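Local structure of cypemycin cysteine dehydrogenase (decarboxylating) (Streptomyces sp, 6JDD) at residues 10-15 with 82-87; 89-94 with 170-175. The protein catalyses the oxidative decarboxylation of the C-terminal cysteine of the cypemycin precursor peptide, a step in making its aminovinyl-cysteine group, and binds FAD. All coordinates share one frame; numbering follows the deposited sequence.

Contact 1. Residues 10-15 with 82-87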
loop_
_atom_site.group_PDB
_atom_site.type_symbol
_atom_site.label_atom_id
_atom_site.label_comp_id
_atom_site.label_asym_id
_atom_site.label_seq_id
_atom_site.Cartn_x
_atom_site.Cartn_y
_atom_site.Cartn_z
ATOM N N GLU A 10 -11.141 28.370 31.226
ATOM C CA GLU A 10 -10.871 27.293 30.254
ATOM C C GLU A 10 -11.072 25.930 30.908
ATOM O O GLU A 10 -10.748 25.813 32.071
ATOM C CB GLU A 10 -9.401 27.446 29.873
ATOM C CG GLU A 10 -8.935 26.613 28.708
ATOM C CD GLU A 10 -7.652 27.161 28.127
ATOM O OE1 GLU A 10 -7.468 28.355 28.204
ATOM O OE2 GLU A 10 -6.861 26.400 27.606
ATOM N N LEU A 11 -11.706 24.990 30.211
ATOM C CA LEU A 11 -11.717 23.591 30.690
ATOM C C LEU A 11 -11.299 22.644 29.564
ATOM O O LEU A 11 -11.052 23.084 28.493
ATOM C CB LEU A 11 -13.091 23.264 31.270
ATOM C CG LEU A 11 -14.284 23.484 30.366
ATOM C CD1 LEU A 11 -14.403 22.369 29.345
ATOM C CD2 LEU A 11 -15.527 23.556 31.226
ATOM N N HIS A 12 -11.148 21.377 29.888
ATOM C CA HIS A 12 -10.745 20.296 28.975
ATOM C C HIS A 12 -11.777 19.189 29.051
ATOM O O HIS A 12 -12.168 18.829 30.172
ATOM C CB HIS A 12 -9.393 19.727 29.367
ATOM C CG HIS A 12 -8.951 18.691 28.400
ATOM N ND1 HIS A 12 -8.027 18.953 27.428
ATOM C CD2 HIS A 12 -9.337 17.417 28.228
ATOM C CE1 HIS A 12 -7.850 17.867 26.711
ATOM N NE2 HIS A 12 -8.653 16.932 27.154
ATOM N N VAL A 13 -12.192 18.698 27.890
ATOM C CA VAL A 13 -13.149 17.575 27.769
ATOM C C VAL A 13 -12.381 16.411 27.161
ATOM O O VAL A 13 -11.784 16.571 26.124
ATOM C CB VAL A 13 -14.409 17.934 26.969
ATOM C CG1 VAL A 13 -15.287 16.725 26.833
ATOM C CG2 VAL A 13 -15.203 19.061 27.610
ATOM N N HIS A 14 -12.372 15.286 27.855
ATOM C CA HIS A 14 -11.756 14.026 27.389
ATOM C C HIS A 14 -12.873 13.062 27.023
ATOM O O HIS A 14 -13.694 12.723 27.906
ATOM C CB HIS A 14 -10.815 13.469 28.451
ATOM C CG HIS A 14 -10.147 12.207 28.032
ATOM N ND1 HIS A 14 -9.397 12.125 26.873
ATOM C CD2 HIS A 14 -10.153 10.974 28.575
ATOM C CE1 HIS A 14 -8.959 10.888 26.738
ATOM N NE2 HIS A 14 -9.434 10.153 27.753
ATOM N N VAL A 15 -12.939 12.721 25.743
ATOM C CA VAL A 15 -14.061 11.942 25.149
ATOM C C VAL A 15 -13.585 10.513 24.937
ATOM O O VAL A 15 -12.543 10.336 24.280
ATOM C CB VAL A 15 -14.524 12.569 23.825
ATOM C CG1 VAL A 15 -15.783 11.882 23.278
ATOM C CG2 VAL A 15 -14.715 14.075 23.965
ATOM N N GLY A 82 0.513 17.514 33.618
ATOM C CA GLY A 82 -0.884 17.431 34.072
ATOM C C GLY A 82 -1.693 18.639 33.681
ATOM O O GLY A 82 -2.647 18.959 34.392
ATOM N N LYS A 83 -1.375 19.245 32.545
ATOM C CA LYS A 83 -2.113 20.435 32.068
ATOM C C LYS A 83 -2.653 20.211 30.655
ATOM O O LYS A 83 -2.177 19.299 29.934
ATOM C CB LYS A 83 -1.201 21.654 32.150
ATOM C CG LYS A 83 -0.569 21.859 33.514
ATOM C CD LYS A 83 -0.363 23.315 33.853
ATOM C CE LYS A 83 1.095 23.695 34.022
ATOM N NZ LYS A 83 1.417 23.874 35.440
ATOM N N SER A 84 -3.652 21.022 30.314
ATOM C CA SER A 84 -4.214 21.189 28.951
ATOM C C SER A 84 -4.436 22.685 28.756
ATOM O O SER A 84 -5.439 23.205 29.237
ATOM C CB SER A 84 -5.493 20.415 28.771
ATOM O OG SER A 84 -6.078 20.725 27.511
ATOM N N GLY A 85 -3.473 23.357 28.134
ATOM C CA GLY A 85 -3.477 24.830 28.019
ATOM C C GLY A 85 -3.579 25.467 29.398
ATOM O O GLY A 85 -2.729 25.177 30.244
ATOM N N ALA A 86 -4.606 26.284 29.625
ATOM C CA ALA A 86 -4.932 26.828 30.963
ATOM C C ALA A 86 -6.249 26.249 31.482
ATOM O O ALA A 86 -6.939 26.980 32.217
ATOM C CB ALA A 86 -5.005 28.321 30.909
ATOM N N SER A 87 -6.586 24.999 31.144
ATOM C CA SER A 87 -7.796 24.304 31.682
ATOM C C SER A 87 -7.761 24.302 33.218
ATOM O O SER A 87 -6.694 23.986 33.809
ATOM C CB SER A 87 -7.961 22.893 31.184
ATOM O OG SER A 87 -7.921 22.849 29.788
#

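Contact 2. Residues 89-94 with 170-175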
loop_
_atom_site.group_PDB
_atom_site.type_symbol
_atom_site.label_atom_id
_atom_site.label_comp_id
_atom_site.label_asym_id
_atom_site.label_seq_id
_atom_site.Cartn_x
_atom_site.Cartn_y
_atom_site.Cartn_z
ATOM N N CYS A 89 -10.518 22.744 34.875
ATOM C CA CYS A 89 -11.077 21.431 35.261
ATOM C C CYS A 89 -10.994 20.473 34.072
ATOM O O CYS A 89 -10.648 20.902 32.978
ATOM C CB CYS A 89 -12.477 21.611 35.820
ATOM S SG CYS A 89 -13.718 21.886 34.536
ATOM N N PHE A 90 -11.250 19.201 34.329
ATOM C CA PHE A 90 -11.143 18.097 33.348
ATOM C C PHE A 90 -12.395 17.243 33.463
ATOM O O PHE A 90 -12.686 16.769 34.543
ATOM C CB PHE A 90 -9.895 17.263 33.608
ATOM C CG PHE A 90 -8.618 18.003 33.361
ATOM C CD1 PHE A 90 -8.118 18.885 34.294
ATOM C CD2 PHE A 90 -7.944 17.848 32.167
ATOM C CE1 PHE A 90 -6.945 19.578 34.053
ATOM C CE2 PHE A 90 -6.756 18.525 31.938
ATOM C CZ PHE A 90 -6.262 19.392 32.878
ATOM N N LEU A 91 -13.152 17.154 32.383
ATOM C CA LEU A 91 -14.418 16.389 32.359
ATOM C C LEU A 91 -14.180 15.200 31.439
ATOM O O LEU A 91 -13.852 15.425 30.293
ATOM C CB LEU A 91 -15.589 17.256 31.874
ATOM C CG LEU A 91 -15.665 18.656 32.475
ATOM C CD1 LEU A 91 -16.724 19.499 31.773
ATOM C CD2 LEU A 91 -15.954 18.601 33.973
ATOM N N VAL A 92 -14.329 13.989 31.948
ATOM C CA VAL A 92 -14.305 12.757 31.122
ATOM C C VAL A 92 -15.748 12.445 30.708
ATOM O O VAL A 92 -16.529 12.007 31.524
ATOM C CB VAL A 92 -13.609 11.612 31.870
ATOM C CG1 VAL A 92 -13.385 10.413 30.966
ATOM C CG2 VAL A 92 -12.281 12.075 32.460
ATOM N N PHE A 93 -16.068 12.731 29.455
ATOM C CA PHE A 93 -17.451 12.940 28.972
ATOM C C PHE A 93 -17.567 12.389 27.563
ATOM O O PHE A 93 -17.044 13.001 26.640
ATOM C CB PHE A 93 -17.783 14.433 28.986
ATOM C CG PHE A 93 -19.208 14.749 28.620
ATOM C CD1 PHE A 93 -20.249 14.367 29.447
ATOM C CD2 PHE A 93 -19.502 15.415 27.450
ATOM C CE1 PHE A 93 -21.562 14.638 29.111
ATOM C CE2 PHE A 93 -20.817 15.688 27.120
ATOM C CZ PHE A 93 -21.849 15.301 27.947
ATOM N N PRO A 94 -18.106 11.174 27.351
ATOM C CA PRO A 94 -18.345 10.206 28.415
ATOM C C PRO A 94 -17.103 9.429 28.868
ATOM O O PRO A 94 -16.065 9.532 28.235
ATOM C CB PRO A 94 -19.270 9.221 27.718
ATOM C CG PRO A 94 -18.721 9.167 26.329
ATOM C CD PRO A 94 -18.380 10.612 26.032
ATOM N N PHE A 170 -23.792 10.543 32.370
ATOM C CA PHE A 170 -23.649 11.366 31.131
ATOM C C PHE A 170 -24.378 12.706 31.280
ATOM O O PHE A 170 -25.443 12.908 30.696
ATOM C CB PHE A 170 -24.145 10.632 29.880
ATOM C CG PHE A 170 -23.663 11.280 28.614
ATOM C CD1 PHE A 170 -22.300 11.456 28.394
ATOM C CD2 PHE A 170 -24.563 11.731 27.659
ATOM C CE1 PHE A 170 -21.848 12.050 27.232
ATOM C CE2 PHE A 170 -24.110 12.320 26.494
ATOM C CZ PHE A 170 -22.755 12.489 26.297
ATOM N N ASN A 171 -23.786 13.609 32.044
ATOM C CA ASN A 171 -24.497 14.786 32.584
ATOM C C ASN A 171 -23.524 15.960 32.587
ATOM O O ASN A 171 -22.876 16.170 33.634
ATOM C CB ASN A 171 -25.022 14.455 33.979
ATOM C CG ASN A 171 -25.711 15.628 34.641
ATOM O OD1 ASN A 171 -25.745 16.724 34.084
ATOM N ND2 ASN A 171 -26.245 15.409 35.830
ATOM N N LEU A 172 -23.443 16.717 31.492
ATOM C CA LEU A 172 -22.497 17.866 31.426
ATOM C C LEU A 172 -22.920 18.993 32.377
ATOM O O LEU A 172 -22.088 19.534 33.108
ATOM C CB LEU A 172 -22.366 18.366 29.988
ATOM C CG LEU A 172 -21.380 19.512 29.781
ATOM C CD1 LEU A 172 -20.004 19.147 30.255
ATOM C CD2 LEU A 172 -21.303 19.896 28.330
ATOM N N PRO A 173 -24.202 19.429 32.422
ATOM C CA PRO A 173 -24.568 20.501 33.363
ATOM C C PRO A 173 -24.186 20.175 34.827
ATOM O O PRO A 173 -23.542 21.006 35.499
ATOM C CB PRO A 173 -26.082 20.639 33.156
ATOM C CG PRO A 173 -26.308 20.118 31.736
ATOM C CD PRO A 173 -25.339 18.967 31.594
ATOM N N GLY A 174 -24.520 18.960 35.280
ATOM C CA GLY A 174 -24.101 18.451 36.600
ATOM C C GLY A 174 -22.587 18.445 36.749
ATOM O O GLY A 174 -22.076 18.851 37.822
ATOM N N ALA A 175 -21.871 18.007 35.720
ATOM C CA ALA A 175 -20.399 17.967 35.773
ATOM C C ALA A 175 -19.911 19.411 35.983
ATOM O O ALA A 175 -18.928 19.631 36.709
ATOM C CB ALA A 175 -19.820 17.289 34.546
#

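Contact 1. Residues 10-15 with 82-87
Glu10 reaches over the turn at Ser84-Ser87 and meets it with its whole side chain. CG is anti to the backbone N (chi1 -170°), and the chain is extended beyond it. CB lies 3.4 Å from Ala86 O, and the carboxylate sits at Ala86 N. The N-H of Ala86 bonds to Glu10 OE2 at 3.0 Å, coming from above the carboxylate plane, 69° out of it. Asn41 ND2 on the neighbouring strand 39-44 bonds to Glu10 OE2 and to Ser87 OG, so two donors grip this carboxylate oxygen. The other oxygen, Glu10 OE1, lies 3.7 Å from Ala86 CB.

Ser87 follows the turn and lies against the strand backbone. Its CA makes a C-H...O contact with Glu10 O at 3.3 Å. Ser87 OG lies beside Leu11 C and His12 CB, but donates back to Ser84 O at 2.6 Å. Ser84 O also accepts from Ser87 N, which closes a turn close to type II'.

His12 is buried and uses the edge of its ring. ND1 and Ser84 OG share a hydrogen bond of 2.6 Å, with OG near the ring plane. NE2 bonds to Ser43 OG, so both ring nitrogens are held and ring rotation is probably restricted. Trp66 meets the ring too, with the planes about 50° apart.

This loop belongs to the connection that carries the chain from the edge strand 65-67 to strand 90-95, on the other side of strand 10-15, in the Rossmann-like parallel sheet of this flavoprotein family.

Contact 2. Residues 89-94 with 170-175
The Phe93 and Phe170 rings form an offset stack, with centroids 4.2 Å apart and planes at 6°. Phe170 CE1 lies over one face of Phe93, toward the rim. Phe93 CE1 sits likewise over one face of Phe170. On the opposite face of Phe93, Leu172 CB makes an off-centre CH-pi contact, 4.2 Å from the ring centroid. Asn171 N lies at the edge of Phe93, in its plane. An alanine in place of Phe93 would probably leave the Phe170 ring without its stacking partner and open a gap beside Leu172.

The helix that begins at Leu172 packs here on one side of the Rossmann-like parallel sheet. Asn171 is its N-cap: OD1 accepts from Gly174 N at 2.8 Å, while ND2 bonds to Pro153 O. Helix 24-34 adds Val24 against Phe93 and Trp27 against Leu172.

Leu91 points at the helix. Its CD1 meets Leu172 CD1 at 3.6 Å, the two side chains crossing at about a right angle. Its other branch, CD2, is 4.1 Å from Ala175 CB. Pro94 follows a cis peptide bond and lies alongside Phe170, with CB 3.8 Å from CD1 of that ring.

The chain starts with strand 10-15 at the middle of the sheet. It then builds helix 24-34, strand 39-44, helix 54-60 and strand 65-67 before contact 1 brings it back beside that first strand. Contact 2 opens directly afterwards at strand 90-95. It closes about 75 residues later, at helix 172-185, after strands 123-127 and 149-151 and the helices between. The two loops run in series and neither nests nor crosses. They meet through neighbouring strands: His14 N with Leu91 O and His14 O with Phe93 N are probable hydrogen bonds. Contact 1 ties the loop before strand 90-95 to strand 10-15; contact 2 ties the start of the C-terminal helix to strand 90-95.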